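Local coordinates for protein possible metal-dependent hydrolase (Veillonella parvula, PDB 3RPC) that is probably a metal-dependent hydrolase of the metallo-beta-lactamase superfamily, binding two zinc ions at a site bridged by a shared aspartate, at residues A[221-226]-A[252-257]; A[161-166]-A[186-191]. One frame throughout, in Å; residues are numbered along the deposited sequence.

Contact 1 (A[221-226]-A[252-257]); sequences KIIAVH and HVAVPE. With ZN (zinc ion), chain F.
Ile222 pairs with Val253 and Ile223 with Ala254 in parallel register, their CA atoms 4.7 and 4.8 Å apart, though the directions Lys221 CA to Val225 CA and His252 CA to Pro256 CA differ by 37°. The pairing closes the beta-alpha-beta unit of strand 221-225, helix 237-246 and strand 253-254 at one border of a mixed sheet in the metallo-beta-lactamase fold. Three backbone hydrogen bonds alternate across it: Ile222 N to His252 O, Ala254 N to Ile222 O and Ala224 N to Ala254 O, the last two nearly straight at 178°. On the face of Ile222 and Val253, CG2 of Ile222, anti to its backbone N, lies 4.2 Å from Val253 CG1, and Ile210 and Met213 of helix 207-216 pack there. On the face of Ile223, the Pro256 ring takes over: Ile223 CG2 sits 3.8 Å from Pro256 CD, the two side chains crossing at about a right angle, while Val225 CG1 reaches Pro256 CG. Beyond the direct pairing a water donates to both Ala224 O and Pro256 O, where the chains separate (Ala224 CA to Val255 CA 5.2 Å). His226 follows the strand and leaves the contact for the metal site, its NE2 binding zinc at 2.3 Å.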
loop_
_atom_site.group_PDB
_atom_site.type_symbol
_atom_site.label_atom_id
_atom_site.label_comp_id
_atom_site.label_asym_id
_atom_site.label_seq_id
_atom_site.Cartn_x
_atom_site.Cartn_y
_atom_site.Cartn_z
ATOM N N LYS A 221 23.481 6.032 -1.389
ATOM C CA LYS A 221 23.684 7.362 -0.837
ATOM C C LYS A 221 22.368 7.773 -0.200
ATOM O O LYS A 221 21.366 7.963 -0.894
ATOM C CB LYS A 221 24.058 8.343 -1.941
ATOM C CG LYS A 221 24.334 9.743 -1.440
ATOM C CD LYS A 221 25.649 10.268 -1.993
ATOM C CE LYS A 221 25.620 10.357 -3.506
ATOM N NZ LYS A 221 26.977 10.584 -4.066
ATOM N N ILE A 222 22.351 7.872 1.121
ATOM C CA ILE A 222 21.151 8.277 1.824
ATOM C C ILE A 222 21.156 9.787 2.054
ATOM O O ILE A 222 22.190 10.365 2.389
ATOM C CB ILE A 222 21.033 7.512 3.142
ATOM C CG1 ILE A 222 20.830 6.025 2.822
ATOM C CG2 ILE A 222 19.911 8.075 3.978
ATOM C CD1 ILE A 222 21.258 5.081 3.917
ATOM N N ILE A 223 20.006 10.420 1.844
ATOM C CA ILE A 223 19.874 11.860 2.033
ATOM C C ILE A 223 18.704 12.087 2.973
ATOM O O ILE A 223 17.569 11.748 2.633
ATOM C CB ILE A 223 19.618 12.584 0.683
ATOM C CG1 ILE A 223 20.782 12.322 -0.279
ATOM C CG2 ILE A 223 19.440 14.085 0.904
ATOM C CD1 ILE A 223 20.585 12.882 -1.701
ATOM N N ALA A 224 18.979 12.634 4.158
ATOM C CA ALA A 224 17.951 12.855 5.170
ATOM C C ALA A 224 17.426 14.285 5.145
ATOM O O ALA A 224 18.203 15.246 5.234
ATOM C CB ALA A 224 18.490 12.508 6.563
ATOM N N VAL A 225 16.109 14.417 5.029
ATOM C CA VAL A 225 15.457 15.721 4.926
ATOM C C VAL A 225 14.197 15.788 5.800
ATOM O O VAL A 225 14.025 14.959 6.696
ATOM C CB VAL A 225 15.129 16.073 3.451
ATOM C CG1 VAL A 225 16.417 16.126 2.624
ATOM C CG2 VAL A 225 14.145 15.071 2.851
ATOM N N HIS A 226 13.327 16.767 5.544
ATOM C CA HIS A 226 12.081 16.956 6.303
ATOM C C HIS A 226 12.361 17.382 7.748
ATOM O O HIS A 226 11.687 16.956 8.685
ATOM C CB HIS A 226 11.198 15.688 6.243
ATOM C CG HIS A 226 9.734 15.948 6.449
ATOM N ND1 HIS A 226 9.232 16.513 7.601
ATOM C CD2 HIS A 226 8.659 15.700 5.657
ATOM C CE1 HIS A 226 7.918 16.616 7.508
ATOM N NE2 HIS A 226 7.544 16.127 6.338
ATOM N N HIS A 252 27.618 7.239 4.723
ATOM C CA HIS A 252 26.414 6.710 4.082
ATOM C C HIS A 252 25.264 7.707 4.040
ATOM O O HIS A 252 24.377 7.588 3.201
ATOM C CB HIS A 252 25.910 5.468 4.828
ATOM C CG HIS A 252 26.875 4.331 4.837
ATOM N ND1 HIS A 252 26.735 3.225 4.024
ATOM C CD2 HIS A 252 27.982 4.111 5.587
ATOM C CE1 HIS A 252 27.722 2.379 4.266
ATOM N NE2 HIS A 252 28.493 2.894 5.209
ATOM N N VAL A 253 25.264 8.659 4.970
ATOM C CA VAL A 253 24.106 9.524 5.191
ATOM C C VAL A 253 24.461 11.003 5.106
ATOM O O VAL A 253 25.265 11.506 5.904
ATOM C CB VAL A 253 23.482 9.284 6.579
ATOM C CG1 VAL A 253 22.231 10.158 6.754
ATOM C CG2 VAL A 253 23.143 7.800 6.761
ATOM N N ALA A 254 23.853 11.692 4.143
ATOM C CA ALA A 254 24.009 13.139 4.009
ATOM C C ALA A 254 22.856 13.840 4.711
ATOM O O ALA A 254 21.715 13.364 4.689
ATOM C CB ALA A 254 24.048 13.531 2.546
ATOM N N VAL A 255 23.159 14.971 5.336
ATOM C CA VAL A 255 22.146 15.819 5.955
ATOM C C VAL A 255 22.308 17.214 5.361
ATOM O O VAL A 255 22.972 18.075 5.943
ATOM C CB VAL A 255 22.312 15.874 7.486
ATOM C CG1 VAL A 255 21.166 16.644 8.120
ATOM C CG2 VAL A 255 22.400 14.460 8.064
ATOM N N PRO A 256 21.725 17.439 4.177
ATOM C CA PRO A 256 22.006 18.714 3.504
ATOM C C PRO A 256 21.364 19.907 4.193
ATOM O O PRO A 256 20.276 19.800 4.754
ATOM C CB PRO A 256 21.385 18.522 2.117
ATOM C CG PRO A 256 20.272 17.512 2.362
ATOM C CD PRO A 256 20.877 16.554 3.362
ATOM N N GLU A 257 22.048 21.047 4.139
ATOM C CA GLU A 257 21.450 22.294 4.566
ATOM C C GLU A 257 20.424 22.745 3.533
ATOM O O GLU A 257 20.445 22.315 2.379
ATOM C CB GLU A 257 22.522 23.374 4.702
ATOM C CG GLU A 257 23.605 23.054 5.719
ATOM C CD GLU A 257 23.090 22.990 7.140
ATOM O OE1 GLU A 257 22.050 23.598 7.447
ATOM O OE2 GLU A 257 23.733 22.316 7.971
HETATM ZN ZN ZN F . 5.338 15.942 5.862
HETATM O O HOH W 1 18.372 17.963 5.730
HETATM O O HOH W 2 3.065 16.227 6.108
HETATM O O HOH W 3 5.061 15.269 8.319
#

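Contact 2 (A[161-166]-A[186-191]); sequences PTVYLV and VIIMNT
Val163, Tyr164 and Leu165 run beside Val186, Ile187 and Ile188 as parallel strands, with axes 4.7 Å apart at closest approach and only 12° between their directions. Helix 173-182 connects them, making a beta-alpha-beta unit inside the mixed sheet of this metallo-beta-lactamase fold.

The backbone supplies four hydrogen bonds. Val186 N donates to Thr162 O at 3.1 Å, the longest of the set and, with an N-H...O angle of 152°, the most bent. Tyr164 bonds through both N and O to the residues flanking its partner Ile187: its N donates to Val186 O, and its O accepts from Ile188 N. Val166 N donates to Ile188 O, so that Ile188 is gripped through both N and O by the residues flanking its partner Leu165. Short CA-H...O contacts supplement the ladder, from Val163 CA to Val186 O and from Ile187 CA to Tyr164 O.

Apolar contacts divide between the faces. On the side of Val163, Leu165, Val186 and Ile188, the Val163 and Val186 side chains lie side by side and point the same way, with Val163 CG2 4.1 Å from Val186 CB. CG1 of Val163, anti to its backbone N (chi1 179°), meets Ile188 CD1 at 3.8 Å, whereas Leu165 CD1 approaches the other branch of that isoleucine, CG2. Pro161 CB extends this row to Val186 CG2.

On the face of Tyr164 and Ile187, the tyrosine ring turns toward helix 173-182, where Val175, Ala178 and Leu179 touch it. Val166 CG2, anti to its own carbonyl carbon, serves two neighbours: it meets Ile187 CG2 at 3.7 Å and stands 3.7 Å above the Tyr164 ring plane, over the ring centre.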
loop_
_atom_site.group_PDB
_atom_site.type_symbol
_atom_site.label_atom_id
_atom_site.label_comp_id
_atom_site.label_asym_id
_atom_site.label_seq_id
_atom_site.Cartn_x
_atom_site.Cartn_y
_atom_site.Cartn_z
ATOM N N PRO A 161 21.691 7.112 -11.541
ATOM C CA PRO A 161 21.339 6.426 -10.297
ATOM C C PRO A 161 19.829 6.356 -10.159
ATOM O O PRO A 161 19.130 7.312 -10.483
ATOM C CB PRO A 161 21.924 7.340 -9.207
ATOM C CG PRO A 161 22.038 8.692 -9.862
ATOM C CD PRO A 161 22.375 8.399 -11.302
ATOM N N THR A 162 19.329 5.217 -9.699
ATOM C CA THR A 162 17.928 5.110 -9.357
ATOM C C THR A 162 17.724 5.830 -8.034
ATOM O O THR A 162 18.453 5.592 -7.075
ATOM C CB THR A 162 17.512 3.649 -9.238
ATOM O OG1 THR A 162 17.574 3.048 -10.536
ATOM C CG2 THR A 162 16.095 3.534 -8.683
ATOM N N VAL A 163 16.748 6.729 -8.007
ATOM C CA VAL A 163 16.482 7.559 -6.841
ATOM C C VAL A 163 15.156 7.166 -6.202
ATOM O O VAL A 163 14.126 7.117 -6.875
ATOM C CB VAL A 163 16.429 9.048 -7.232
ATOM C CG1 VAL A 163 16.136 9.912 -6.019
ATOM C CG2 VAL A 163 17.736 9.467 -7.899
ATOM N N TYR A 164 15.183 6.896 -4.894
ATOM C CA TYR A 164 13.974 6.543 -4.151
ATOM C C TYR A 164 13.609 7.702 -3.240
ATOM O O TYR A 164 14.279 7.940 -2.233
ATOM C CB TYR A 164 14.217 5.270 -3.322
ATOM C CG TYR A 164 13.034 4.741 -2.530
ATOM C CD1 TYR A 164 11.724 5.157 -2.784
ATOM C CD2 TYR A 164 13.237 3.816 -1.511
ATOM C CE1 TYR A 164 10.647 4.644 -2.042
ATOM C CE2 TYR A 164 12.189 3.319 -0.777
ATOM C CZ TYR A 164 10.901 3.732 -1.030
ATOM O OH TYR A 164 9.874 3.200 -0.266
ATOM N N LEU A 165 12.568 8.441 -3.612
ATOM C CA LEU A 165 11.979 9.460 -2.756
ATOM C C LEU A 165 10.978 8.727 -1.873
ATOM O O LEU A 165 9.892 8.361 -2.307
ATOM C CB LEU A 165 11.280 10.508 -3.622
ATOM C CG LEU A 165 10.561 11.652 -2.923
ATOM C CD1 LEU A 165 11.554 12.666 -2.378
ATOM C CD2 LEU A 165 9.618 12.327 -3.926
ATOM N N VAL A 166 11.356 8.473 -0.627
ATOM C CA VAL A 166 10.575 7.545 0.192
ATOM C C VAL A 166 9.200 8.104 0.575
ATOM O O VAL A 166 8.198 7.370 0.610
ATOM C CB VAL A 166 11.349 7.154 1.454
ATOM C CG1 VAL A 166 10.531 6.163 2.300
ATOM C CG2 VAL A 166 12.687 6.537 1.065
ATOM N N VAL A 186 20.219 6.019 -4.618
ATOM C CA VAL A 186 20.073 7.239 -3.822
ATOM C C VAL A 186 18.731 7.163 -3.118
ATOM O O VAL A 186 17.721 6.854 -3.756
ATOM C CB VAL A 186 20.110 8.501 -4.712
ATOM C CG1 VAL A 186 19.902 9.776 -3.874
ATOM C CG2 VAL A 186 21.423 8.566 -5.474
ATOM N N ILE A 187 18.713 7.417 -1.813
ATOM C CA ILE A 187 17.488 7.270 -1.036
ATOM C C ILE A 187 17.235 8.532 -0.228
ATOM O O ILE A 187 18.008 8.859 0.674
ATOM C CB ILE A 187 17.585 6.040 -0.105
ATOM C CG1 ILE A 187 17.895 4.790 -0.944
ATOM C CG2 ILE A 187 16.303 5.870 0.719
ATOM C CD1 ILE A 187 18.180 3.535 -0.102
ATOM N N ILE A 188 16.169 9.250 -0.570
ATOM C CA ILE A 188 15.840 10.512 0.080
ATOM C C ILE A 188 14.737 10.227 1.099
ATOM O O ILE A 188 13.638 9.810 0.723
ATOM C CB ILE A 188 15.365 11.558 -0.954
ATOM C CG1 ILE A 188 16.450 11.791 -2.006
ATOM C CG2 ILE A 188 15.011 12.865 -0.271
ATOM C CD1 ILE A 188 15.953 12.550 -3.230
HETATM N N MSE A 189 15.049 10.436 2.380
HETATM C CA MSE A 189 14.187 10.030 3.491
HETATM C C MSE A 189 13.720 11.215 4.318
HETATM O O MSE A 189 14.501 12.133 4.586
HETATM C CB MSE A 189 14.965 9.114 4.440
HETATM C CG MSE A 189 15.675 7.945 3.791
HETATM SE SE MSE A 189 16.721 6.997 5.145
HETATM C CE MSE A 189 15.285 6.458 6.360
ATOM N N ASN A 190 12.456 11.191 4.722
ATOM C CA ASN A 190 11.890 12.209 5.600
ATOM C C ASN A 190 12.062 11.766 7.048
ATOM O O ASN A 190 11.322 10.906 7.533
ATOM C CB ASN A 190 10.416 12.420 5.257
ATOM C CG ASN A 190 10.238 13.083 3.899
ATOM O OD1 ASN A 190 11.177 13.700 3.379
ATOM N ND2 ASN A 190 9.043 12.974 3.320
ATOM N N THR A 191 13.047 12.346 7.727
ATOM C CA THR A 191 13.506 11.794 9.004
ATOM C C THR A 191 13.294 12.722 10.194
ATOM O O THR A 191 13.923 12.541 11.243
ATOM C CB THR A 191 14.998 11.397 8.938
ATOM O OG1 THR A 191 15.808 12.565 8.713
ATOM C CG2 THR A 191 15.236 10.407 7.819
#

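Overall arrangement
Contacts 1 and 2 lie in series along the chain and side by side in one sheet, their centres 9 Å apart. Strands 186-190 and 221-225 are neighbours, so the parallel order runs 163-165, 186-190, 221-225, 253-254. The junction rests on probable hydrogen bonds from Ile223 N to Ile187 O and from Val225 N to Met189 O, each 2.8 Å, and on packing of Val225 CG2 against Asn190 OD1 at 3.3 Å. Both contacts lead toward the zinc centre. His226 of contact 1 shares its zinc with Asp76, His77 and Asp168, the last also binding the second zinc. Asn190 of contact 2 makes a weak hydrogen bond through ND2 to Asp168 OD1.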